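Local coordinates for twin-arginine translocation pathway signal (Rhodoferax ferrireducens, PDB 5IM2), which binds benzoate, with which it copurified, and probably delivers such solutes to a tripartite ATP-independent periplasmic (TRAP) transporter, at residues A[280-283]-A[284-288]; A[145-148]-A[149-153]; A[325-328]-A[329-332]. All coordinates share one frame; numbering follows the deposited sequence.

Interaction 1: A[280-283]-A[284-288]; sequences RKII and DNNSG
Ser287 and Asn286 fold back on the carbonyls of Ile283 and Ile282, near the end of the helix they follow, and bring side-chain donors to both oxygens. The hydroxyl OG of Ser287 donates a hydrogen bond to Ile283 O at 2.7 Å, and the backbone N of Asn286 reaches the same oxygen at 3.0 Å. These two donors stand above opposite faces of the carbonyl plane, neither on a lone pair, and Ile283 O is gripped by both. One residue earlier, Ile282 O is taken by the side-chain amide of Asn286: ND2 lies 3.0 Å from it, the N-H...O angle is 160°, and the acceptor falls in the amide plane. With chi1 at -72°, CG of Asn286 stands beside its own backbone N, and the amide runs alongside Ile282, both side chains pointing the same way. From the backbone, Asn286 N gives Ile282 O a weak bond, 3.3 Å long.

This is the C-terminal end of helix 277-285. Its last regular bonds run from Asp284 N to Arg280 O (2.8 Å) and from Asn285 N to Lys281 O (2.8 Å). Beyond them the chain turns through Ser287, whose N bonds to Asp284 O, into Gly288, the N-cap of helix 289-301.

The outer polar ends are satisfied by other parts of the protein. Glu78 of helix 62-78 accepts from ND2 of both Asn285 and Asn286, through different carboxylate oxygens. Tyr272 serves the other flank, its OH bonded to Asp284 OD1 and its carbonyl to Arg280 NH1. Arg280 and Asp284 lie side by side without pairing: Arg280 NE and Asp284 OD2 are 5.6 Å apart, the guanidinium and carboxylate planes turned 56° from each other.

Interaction 2: A[145-148]-A[149-153]; sequences CWEY and MQTMA
The last two turns of helix 138-152 bring Trp146 against Gln150 and Tyr148 against Met149 and Met152, on a helix that lies between strand 161-167 and helix 350-367. Gln150 CG sits 3.3 Å above one face of the Trp146 indole, displaced toward the rim and nearest to NE1 at 3.4 Å. The two side chains run alongside each other, and the bend of Gln150 at chi2 (-74°) lays its amide near the benzo part of the indole, only 28° from parallel with the ring. Replacing Trp146 by an alanine would probably leave the aliphatic part of Gln150 without its flat partner and open a gap toward Val162, Leu165 and Leu289, which the ring also touches.

Tyr148 is met differently. Met149 SD comes in at the ring edge, in its plane, 3.5 Å from Tyr148 CD1, a Met-aromatic contact; Met152 CG approaches Tyr148 CD2 obliquely at 4.1 Å. Tyr148 OH bonds to the carbonyl of Arg125, and Phe129 makes an edge-to-face contact with the ring.

Thr151 holds Glu147 O twice, through OG1 at 2.8 Å and through N at 3.0 Å, from opposite faces of the carbonyl plane. A water donates to both Thr151 OG1 and Glu147 OE2, while Lys363 forms a salt bridge with OE2 and His364 a hydrogen bond with OE1. These two partners would be expected to favour the ionised carboxylate, so that Glu147 ties this helix electrostatically to helix 350-367, while Tyr148 and Met152 pack against the same helix and Trp146 and Met149 against strand 161-167.

Interaction 3: A[325-328]-A[329-332]; sequences AQEF and KRKA
Lys329 stretches its aliphatic chain back past Ala325 and across the amide of Gln326. Lys329 CG lies 3.0 Å from Ala325 O, a tight approach for a methylene, and chi1 of -33°, well short of the usual staggered value, points to some strain in setting the chain there. From CG onward the chain is fully extended, which carries Lys329 CD to within 3.3 Å of Gln326 OE1. The ammonium Lys329 NZ makes only a weak bond to Gln326 OE1, 3.3 Å long; a water reinforces it, donating to OE1 and accepting from NZ. The stronger bond of Lys329 NZ goes to the carbonyl of Gly255, and Phe133 adds a cation-pi contact.

Glu327 and Arg330 form an i to i+3 salt bridge on another side of the helix. Glu327 bends at chi2 while Arg330 bends at chi3, and the two side chains lie alongside, their carboxylate and guanidinium planes 33° apart. The main bond, Arg330 NH2 to Glu327 OE2, is 2.9 Å long with an N-H...O angle of 157°. It uses the syn side of the carboxylate oxygen and lies in the guanidinium plane. NE adds two weak bonds, one to each carboxylate oxygen, so the pairing is lopsided.

Beneath these side chains the helical bonds continue, among them Ala332 N to Phe328 O. Phe328 turns to the interior, edge-to-face with Phe251 of strand 247-251 and packed on Phe133, Leu186 and Leu205. Lys331 also touches Leu205, and in this way helix 322-332 is seated against helix 196-205 and the neighbouring strand and loops.

Interactions 1 and 2 adjoin: Gly288 CA of the first packs 3.5 Å from Trp146 CZ2 of the second, where helix 277-285 hands over to helix 289-301. Leu163 and Leu165 of strand 161-167, an outermost strand of the five-stranded sheet, lie under interactions 1 and 2 respectively, so both flank that sheet. Interaction 3 stands apart beside the six-stranded sheet, with nearest atoms about 17 Å from interaction 2 and about 28 Å from interaction 1, and across the chain's centre from interaction 1. Benzoate is bound by residues outside all three, consistent with a bilobal fold of which such proteins typically hold their solute between the lobes.

Interaction 1: A[280-283]-A[284-288]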
ATOM      1  N   ARG A 280      14.691 -22.822  -1.345  1.00 24.88           N
ATOM      2  CA  ARG A 280      13.940 -22.074  -2.339  1.00 24.22           C
ATOM      3  C   ARG A 280      12.484 -22.524  -2.355  1.00 30.60           C
ATOM      4  O   ARG A 280      11.574 -21.697  -2.444  1.00 24.02           O
ATOM      5  CB  ARG A 280      14.594 -22.228  -3.714  1.00 28.36           C
ATOM      6  CG  ARG A 280      13.874 -21.462  -4.845  1.00 27.24           C
ATOM      7  CD  ARG A 280      14.779 -21.133  -6.034  1.00 35.47           C
ATOM      8  NE  ARG A 280      15.496 -22.316  -6.512  1.00 53.04           N
ATOM      9  CZ  ARG A 280      16.793 -22.551  -6.333  1.00 56.37           C
ATOM     10  NH1 ARG A 280      17.570 -21.675  -5.702  1.00 56.20           N
ATOM     11  NH2 ARG A 280      17.322 -23.680  -6.800  1.00 45.09           N
ATOM     12  N   LYS A 281      12.235 -23.830  -2.225  1.00 27.92           N
ATOM     13  CA  LYS A 281      10.851 -24.301  -2.224  1.00 26.98           C
ATOM     14  C   LYS A 281      10.073 -23.725  -1.047  1.00 26.50           C
ATOM     15  O   LYS A 281       8.895 -23.378  -1.184  1.00 24.62           O
ATOM     16  CB  LYS A 281      10.811 -25.827  -2.186  1.00 29.43           C
ATOM     17  CG  LYS A 281       9.403 -26.400  -2.173  1.00 47.17           C
ATOM     18  CD  LYS A 281       9.399 -27.914  -2.257  1.00 68.01           C
ATOM     19  CE  LYS A 281       8.074 -28.437  -2.797  1.00 80.59           C
ATOM     20  NZ  LYS A 281       8.236 -29.786  -3.410  1.00 93.13           N
ATOM     21  N   ILE A 282      10.722 -23.597   0.113  1.00 24.11           N
ATOM     22  CA  ILE A 282      10.072 -22.993   1.276  1.00 26.26           C
ATOM     23  C   ILE A 282       9.724 -21.545   0.982  1.00 22.76           C
ATOM     24  O   ILE A 282       8.620 -21.072   1.281  1.00 20.15           O
ATOM     25  CB  ILE A 282      10.969 -23.102   2.528  1.00 26.12           C
ATOM     26  CG1 ILE A 282      11.292 -24.565   2.856  1.00 41.67           C
ATOM     27  CG2 ILE A 282      10.308 -22.411   3.731  1.00 28.83           C
ATOM     28  CD1 ILE A 282      10.110 -25.358   3.291  1.00 51.89           C
ATOM     29  N   ILE A 283      10.670 -20.805   0.410  1.00 23.59           N
ATOM     30  CA  ILE A 283      10.376 -19.436  -0.004  1.00 21.46           C
ATOM     31  C   ILE A 283       9.191 -19.419  -0.973  1.00 21.63           C
ATOM     32  O   ILE A 283       8.258 -18.616  -0.822  1.00 21.74           O
ATOM     33  CB  ILE A 283      11.630 -18.778  -0.614  1.00 19.24           C
ATOM     34  CG1 ILE A 283      12.697 -18.532   0.453  1.00 25.14           C
ATOM     35  CG2 ILE A 283      11.307 -17.441  -1.265  1.00 24.79           C
ATOM     36  CD1 ILE A 283      12.324 -17.541   1.538  1.00 31.74           C
ATOM     37  N   ASP A 284       9.206 -20.311  -1.981  1.00 21.87           N
ATOM     38  CA  ASP A 284       8.119 -20.346  -2.970  1.00 20.01           C
ATOM     39  C   ASP A 284       6.772 -20.659  -2.317  1.00 20.82           C
ATOM     40  O   ASP A 284       5.738 -20.090  -2.697  1.00 21.73           O
ATOM     41  CB  ASP A 284       8.411 -21.378  -4.055  1.00 26.14           C
ATOM     42  CG  ASP A 284       9.501 -20.961  -4.996  1.00 28.10           C
ATOM     43  OD1 ASP A 284       9.869 -19.765  -5.017  1.00 30.96           O
ATOM     44  OD2 ASP A 284       9.969 -21.845  -5.743  1.00 28.25           O
ATOM     45  N   ASN A 285       6.766 -21.564  -1.338  1.00 22.85           N
ATOM     46  CA  ASN A 285       5.544 -21.915  -0.622  1.00 20.31           C
ATOM     47  C   ASN A 285       4.955 -20.717   0.117  1.00 23.65           C
ATOM     48  O   ASN A 285       3.755 -20.698   0.430  1.00 22.80           O
ATOM     49  CB  ASN A 285       5.832 -23.024   0.401  1.00 22.64           C
ATOM     50  CG  ASN A 285       6.127 -24.381  -0.220  1.00 27.10           C
ATOM     51  OD1 ASN A 285       5.873 -24.640  -1.399  1.00 27.68           O
ATOM     52  ND2 ASN A 285       6.638 -25.278   0.610  1.00 30.68           N
ATOM     53  N   ASN A 286       5.786 -19.729   0.416  1.00 22.69           N
ATOM     54  CA  ASN A 286       5.395 -18.527   1.127  1.00 19.64           C
ATOM     55  C   ASN A 286       5.457 -17.315   0.211  1.00 19.21           C
ATOM     56  O   ASN A 286       5.709 -16.199   0.657  1.00 20.55           O
ATOM     57  CB  ASN A 286       6.280 -18.363   2.354  1.00 20.64           C
ATOM     58  CG  ASN A 286       5.942 -19.379   3.411  1.00 21.04           C
ATOM     59  OD1 ASN A 286       4.952 -19.224   4.131  1.00 23.77           O
ATOM     60  ND2 ASN A 286       6.714 -20.470   3.465  1.00 21.06           N
ATOM     61  N   SER A 287       5.231 -17.551  -1.073  1.00 19.86           N
ATOM     62  CA  SER A 287       5.137 -16.528  -2.098  1.00 17.94           C
ATOM     63  C   SER A 287       3.881 -16.779  -2.906  1.00 18.21           C
ATOM     64  O   SER A 287       3.335 -17.884  -2.926  1.00 20.01           O
ATOM     65  CB  SER A 287       6.334 -16.544  -3.067  1.00 19.08           C
ATOM     66  OG  SER A 287       7.577 -16.566  -2.400  1.00 23.88           O
ATOM     67  N   GLY A 288       3.431 -15.734  -3.586  1.00 19.74           N
ATOM     68  CA  GLY A 288       2.428 -15.899  -4.625  1.00 15.72           C
ATOM     69  C   GLY A 288       1.041 -15.455  -4.232  1.00 18.35           C
ATOM     70  O   GLY A 288       0.855 -14.577  -3.395  1.00 17.75           O
TER

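Interaction 2: A[145-148]-A[149-153]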
ATOM      1  N   CYS A 145      -4.100  -8.206  -7.617  1.00 13.04           N
ATOM      2  CA  CYS A 145      -2.829  -7.563  -7.939  1.00 15.47           C
ATOM      3  C   CYS A 145      -1.777  -8.595  -8.312  1.00 17.11           C
ATOM      4  O   CYS A 145      -1.056  -8.433  -9.307  1.00 15.72           O
ATOM      5  CB  CYS A 145      -2.368  -6.716  -6.748  1.00 19.83           C
ATOM      6  SG  CYS A 145      -0.980  -5.625  -7.103  1.00 20.63           S
ATOM      7  N   TRP A 146      -1.674  -9.671  -7.530  1.00 16.21           N
ATOM      8  CA  TRP A 146      -0.715 -10.727  -7.855  1.00 15.15           C
ATOM      9  C   TRP A 146      -0.936 -11.259  -9.274  1.00 17.23           C
ATOM     10  O   TRP A 146      -0.005 -11.293 -10.103  1.00 17.33           O
ATOM     11  CB  TRP A 146      -0.796 -11.881  -6.847  1.00 18.63           C
ATOM     12  CG  TRP A 146       0.104 -12.987  -7.311  1.00 17.83           C
ATOM     13  CD1 TRP A 146      -0.243 -14.091  -8.068  1.00 17.11           C
ATOM     14  CD2 TRP A 146       1.516 -13.075  -7.113  1.00 17.11           C
ATOM     15  NE1 TRP A 146       0.866 -14.858  -8.323  1.00 19.45           N
ATOM     16  CE2 TRP A 146       1.962 -14.253  -7.761  1.00 18.56           C
ATOM     17  CE3 TRP A 146       2.449 -12.293  -6.431  1.00 19.51           C
ATOM     18  CZ2 TRP A 146       3.283 -14.634  -7.763  1.00 22.99           C
ATOM     19  CZ3 TRP A 146       3.772 -12.688  -6.434  1.00 18.25           C
ATOM     20  CH2 TRP A 146       4.172 -13.848  -7.080  1.00 19.98           C
ATOM     21  N   GLU A 147      -2.173 -11.663  -9.568  1.00 15.55           N
ATOM     22  CA  GLU A 147      -2.483 -12.268 -10.860  1.00 14.88           C
ATOM     23  C   GLU A 147      -2.295 -11.280 -12.005  1.00 17.63           C
ATOM     24  O   GLU A 147      -1.748 -11.634 -13.056  1.00 20.91           O
ATOM     25  CB  GLU A 147      -3.905 -12.824 -10.864  1.00 14.56           C
ATOM     26  CG  GLU A 147      -4.241 -13.488 -12.187  1.00 23.59           C
ATOM     27  CD  GLU A 147      -5.551 -14.279 -12.201  1.00 34.18           C
ATOM     28  OE1 GLU A 147      -6.197 -14.463 -11.152  1.00 27.86           O
ATOM     29  OE2 GLU A 147      -5.929 -14.725 -13.298  1.00 27.67           O
ATOM     30  N   TYR A 148      -2.695 -10.029 -11.799  1.00 13.33           N
ATOM     31  CA  TYR A 148      -2.461  -8.976 -12.793  1.00 14.45           C
ATOM     32  C   TYR A 148      -0.979  -8.842 -13.153  1.00 19.81           C
ATOM     33  O   TYR A 148      -0.605  -8.793 -14.332  1.00 17.69           O
ATOM     34  CB  TYR A 148      -3.008  -7.657 -12.245  1.00 15.31           C
ATOM     35  CG  TYR A 148      -2.786  -6.396 -13.062  1.00 15.12           C
ATOM     36  CD1 TYR A 148      -1.637  -5.647 -12.876  1.00 18.42           C
ATOM     37  CD2 TYR A 148      -3.735  -5.928 -13.941  1.00 18.40           C
ATOM     38  CE1 TYR A 148      -1.407  -4.454 -13.579  1.00 15.72           C
ATOM     39  CE2 TYR A 148      -3.529  -4.724 -14.653  1.00 15.25           C
ATOM     40  CZ  TYR A 148      -2.359  -3.990 -14.436  1.00 17.13           C
ATOM     41  OH  TYR A 148      -2.109  -2.794 -15.077  1.00 17.28           O
ATOM     42  N   MET A 149      -0.108  -8.725 -12.158  1.00 16.76           N
ATOM     43  CA  MET A 149       1.289  -8.495 -12.503  1.00 18.88           C
ATOM     44  C   MET A 149       1.882  -9.727 -13.171  1.00 19.38           C
ATOM     45  O   MET A 149       2.669  -9.617 -14.120  1.00 21.77           O
ATOM     46  CB  MET A 149       2.088  -8.097 -11.263  1.00 21.64           C
ATOM     47  CG  MET A 149       1.636  -6.768 -10.682  1.00 23.54           C
ATOM     48  SD  MET A 149       1.654  -5.338 -11.838  1.00 25.49           S
ATOM     49  CE  MET A 149       3.391  -5.181 -12.229  1.00 29.65           C
ATOM     50  N   GLN A 150       1.473 -10.910 -12.712  1.00 19.98           N
ATOM     51  CA  GLN A 150       2.034 -12.149 -13.224  1.00 25.62           C
ATOM     52  C   GLN A 150       1.665 -12.362 -14.676  1.00 27.68           C
ATOM     53  O   GLN A 150       2.462 -12.896 -15.449  1.00 23.32           O
ATOM     54  CB  GLN A 150       1.530 -13.327 -12.394  1.00 33.70           C
ATOM     55  CG  GLN A 150       2.341 -13.598 -11.174  1.00 62.45           C
ATOM     56  CD  GLN A 150       3.669 -14.230 -11.504  1.00 86.07           C
ATOM     57  OE1 GLN A 150       4.700 -13.554 -11.544  1.00101.55           O
ATOM     58  NE2 GLN A 150       3.655 -15.537 -11.742  1.00 87.95           N
ATOM     59  N   THR A 151       0.450 -11.986 -15.057  1.00 19.26           N
ATOM     60  CA  THR A 151      -0.059 -12.330 -16.379  1.00 23.73           C
ATOM     61  C   THR A 151       0.053 -11.178 -17.359  1.00 23.28           C
ATOM     62  O   THR A 151       0.293 -11.409 -18.543  1.00 26.79           O
ATOM     63  CB  THR A 151      -1.516 -12.800 -16.292  1.00 24.81           C
ATOM     64  OG1 THR A 151      -2.348 -11.748 -15.787  1.00 32.49           O
ATOM     65  CG2 THR A 151      -1.625 -13.990 -15.369  1.00 24.25           C
ATOM     66  N   MET A 152      -0.034  -9.943 -16.871  1.00 24.23           N
ATOM     67  CA  MET A 152      -0.128  -8.758 -17.710  1.00 21.51           C
ATOM     68  C   MET A 152       1.138  -7.918 -17.768  1.00 27.32           C
ATOM     69  O   MET A 152       1.333  -7.193 -18.740  1.00 28.23           O
ATOM     70  CB  MET A 152      -1.235  -7.826 -17.195  1.00 20.26           C
ATOM     71  CG  MET A 152      -2.623  -8.476 -16.978  1.00 20.43           C
ATOM     72  SD  MET A 152      -3.218  -9.261 -18.498  1.00 25.90           S
ATOM     73  CE  MET A 152      -3.605  -7.781 -19.435  1.00 20.85           C
ATOM     74  N   ALA A 153       1.968  -7.957 -16.735  1.00 22.21           N
ATOM     75  CA  ALA A 153       3.036  -6.984 -16.556  1.00 26.16           C
ATOM     76  C   ALA A 153       4.207  -7.653 -15.844  1.00 21.13           C
ATOM     77  O   ALA A 153       4.780  -7.114 -14.893  1.00 21.48           O
ATOM     78  CB  ALA A 153       2.547  -5.762 -15.779  1.00 27.85           C
TER
HETATM   79  O   HOH W   1      -4.762 -13.774 -15.467  1.00 61.87           O

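Interaction 3: A[325-328]-A[329-332]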
ATOM      1  N   ALA A 325     -20.363   9.926  -1.522  1.00 32.29           N
ATOM      2  CA  ALA A 325     -19.267   9.253  -2.190  1.00 22.87           C
ATOM      3  C   ALA A 325     -19.390   9.419  -3.696  1.00 22.91           C
ATOM      4  O   ALA A 325     -18.383   9.549  -4.384  1.00 23.31           O
ATOM      5  CB  ALA A 325     -19.238   7.786  -1.798  1.00 24.14           C
ATOM      6  N   GLN A 326     -20.619   9.480  -4.215  1.00 39.57           N
ATOM      7  CA  GLN A 326     -20.804   9.631  -5.657  1.00 40.68           C
ATOM      8  C   GLN A 326     -20.244  10.955  -6.159  1.00 30.64           C
ATOM      9  O   GLN A 326     -19.757  11.027  -7.293  1.00 28.07           O
ATOM     10  CB  GLN A 326     -22.283   9.507  -6.025  1.00 50.70           C
ATOM     11  CG  GLN A 326     -22.769   8.072  -6.094  1.00 67.78           C
ATOM     12  CD  GLN A 326     -22.097   7.288  -7.210  1.00 81.63           C
ATOM     13  OE1 GLN A 326     -21.558   6.202  -6.987  1.00 82.52           O
ATOM     14  NE2 GLN A 326     -22.124   7.839  -8.420  1.00 92.83           N
ATOM     15  N   GLU A 327     -20.251  11.994  -5.320  1.00 24.18           N
ATOM     16  CA  GLU A 327     -19.646  13.265  -5.717  1.00 23.58           C
ATOM     17  C   GLU A 327     -18.128  13.171  -5.758  1.00 22.97           C
ATOM     18  O   GLU A 327     -17.486  13.781  -6.627  1.00 25.98           O
ATOM     19  CB  GLU A 327     -20.110  14.371  -4.770  1.00 34.85           C
ATOM     20  CG  GLU A 327     -21.600  14.670  -4.884  1.00 58.55           C
ATOM     21  CD  GLU A 327     -22.041  15.024  -6.315  1.00 72.13           C
ATOM     22  OE1 GLU A 327     -21.520  16.010  -6.888  1.00 72.74           O
ATOM     23  OE2 GLU A 327     -22.910  14.308  -6.868  1.00 73.34           O
ATOM     24  N   PHE A 328     -17.528  12.416  -4.833  1.00 22.34           N
ATOM     25  CA  PHE A 328     -16.098  12.129  -4.939  1.00 20.93           C
ATOM     26  C   PHE A 328     -15.776  11.391  -6.240  1.00 19.62           C
ATOM     27  O   PHE A 328     -14.814  11.744  -6.938  1.00 22.98           O
ATOM     28  CB  PHE A 328     -15.624  11.335  -3.721  1.00 22.12           C
ATOM     29  CG  PHE A 328     -15.424  12.170  -2.470  1.00 23.27           C
ATOM     30  CD1 PHE A 328     -16.479  12.436  -1.608  1.00 26.52           C
ATOM     31  CD2 PHE A 328     -14.172  12.677  -2.154  1.00 26.44           C
ATOM     32  CE1 PHE A 328     -16.288  13.195  -0.454  1.00 30.04           C
ATOM     33  CE2 PHE A 328     -13.973  13.413  -1.010  1.00 23.97           C
ATOM     34  CZ  PHE A 328     -15.033  13.689  -0.162  1.00 23.98           C
ATOM     35  N   LYS A 329     -16.564  10.367  -6.588  1.00 21.27           N
ATOM     36  CA  LYS A 329     -16.250   9.601  -7.802  1.00 22.88           C
ATOM     37  C   LYS A 329     -16.405  10.473  -9.039  1.00 20.75           C
ATOM     38  O   LYS A 329     -15.640  10.350 -10.011  1.00 27.92           O
ATOM     39  CB  LYS A 329     -17.149   8.364  -7.938  1.00 35.52           C
ATOM     40  CG  LYS A 329     -17.552   7.716  -6.640  1.00 56.22           C
ATOM     41  CD  LYS A 329     -18.253   6.373  -6.826  1.00 71.31           C
ATOM     42  CE  LYS A 329     -18.593   5.771  -5.464  1.00 72.71           C
ATOM     43  NZ  LYS A 329     -19.230   4.434  -5.553  1.00 74.43           N
ATOM     44  N   ARG A 330     -17.398  11.359  -9.016  1.00 20.84           N
ATOM     45  CA  ARG A 330     -17.620  12.278 -10.122  1.00 22.68           C
ATOM     46  C   ARG A 330     -16.413  13.191 -10.319  1.00 24.23           C
ATOM     47  O   ARG A 330     -15.934  13.380 -11.447  1.00 25.18           O
ATOM     48  CB  ARG A 330     -18.879  13.093  -9.841  1.00 37.38           C
ATOM     49  CG  ARG A 330     -19.347  13.917 -11.003  1.00 52.40           C
ATOM     50  CD  ARG A 330     -20.291  15.007 -10.555  1.00 55.78           C
ATOM     51  NE  ARG A 330     -21.425  14.479  -9.803  1.00 53.30           N
ATOM     52  CZ  ARG A 330     -22.536  14.001 -10.354  1.00 64.16           C
ATOM     53  NH1 ARG A 330     -22.678  13.971 -11.678  1.00 74.18           N
ATOM     54  NH2 ARG A 330     -23.512  13.559  -9.571  1.00 62.13           N
ATOM     55  N   LYS A 331     -15.899  13.748  -9.219  1.00 24.22           N
ATOM     56  CA  LYS A 331     -14.788  14.689  -9.289  1.00 21.81           C
ATOM     57  C   LYS A 331     -13.495  13.996  -9.670  1.00 25.30           C
ATOM     58  O   LYS A 331     -12.611  14.617 -10.272  1.00 34.25           O
ATOM     59  CB  LYS A 331     -14.611  15.401  -7.949  1.00 23.50           C
ATOM     60  CG  LYS A 331     -15.595  16.531  -7.692  1.00 38.29           C
ATOM     61  CD  LYS A 331     -15.049  17.542  -6.680  1.00 51.14           C
ATOM     62  CE  LYS A 331     -15.972  18.753  -6.567  1.00 57.14           C
ATOM     63  NZ  LYS A 331     -15.754  19.541  -5.320  1.00 57.27           N
ATOM     64  N   ALA A 332     -13.384  12.715  -9.359  1.00 19.26           N
ATOM     65  CA  ALA A 332     -12.150  11.963  -9.532  1.00 21.82           C
ATOM     66  C   ALA A 332     -12.153  11.105 -10.778  1.00 24.08           C
ATOM     67  O   ALA A 332     -11.174  10.394 -11.024  1.00 17.09           O
ATOM     68  CB  ALA A 332     -11.925  11.083  -8.310  1.00 23.12           C
TER
HETATM   69  O   HOH W   2     -21.446   5.664  -4.181  1.00 32.76           O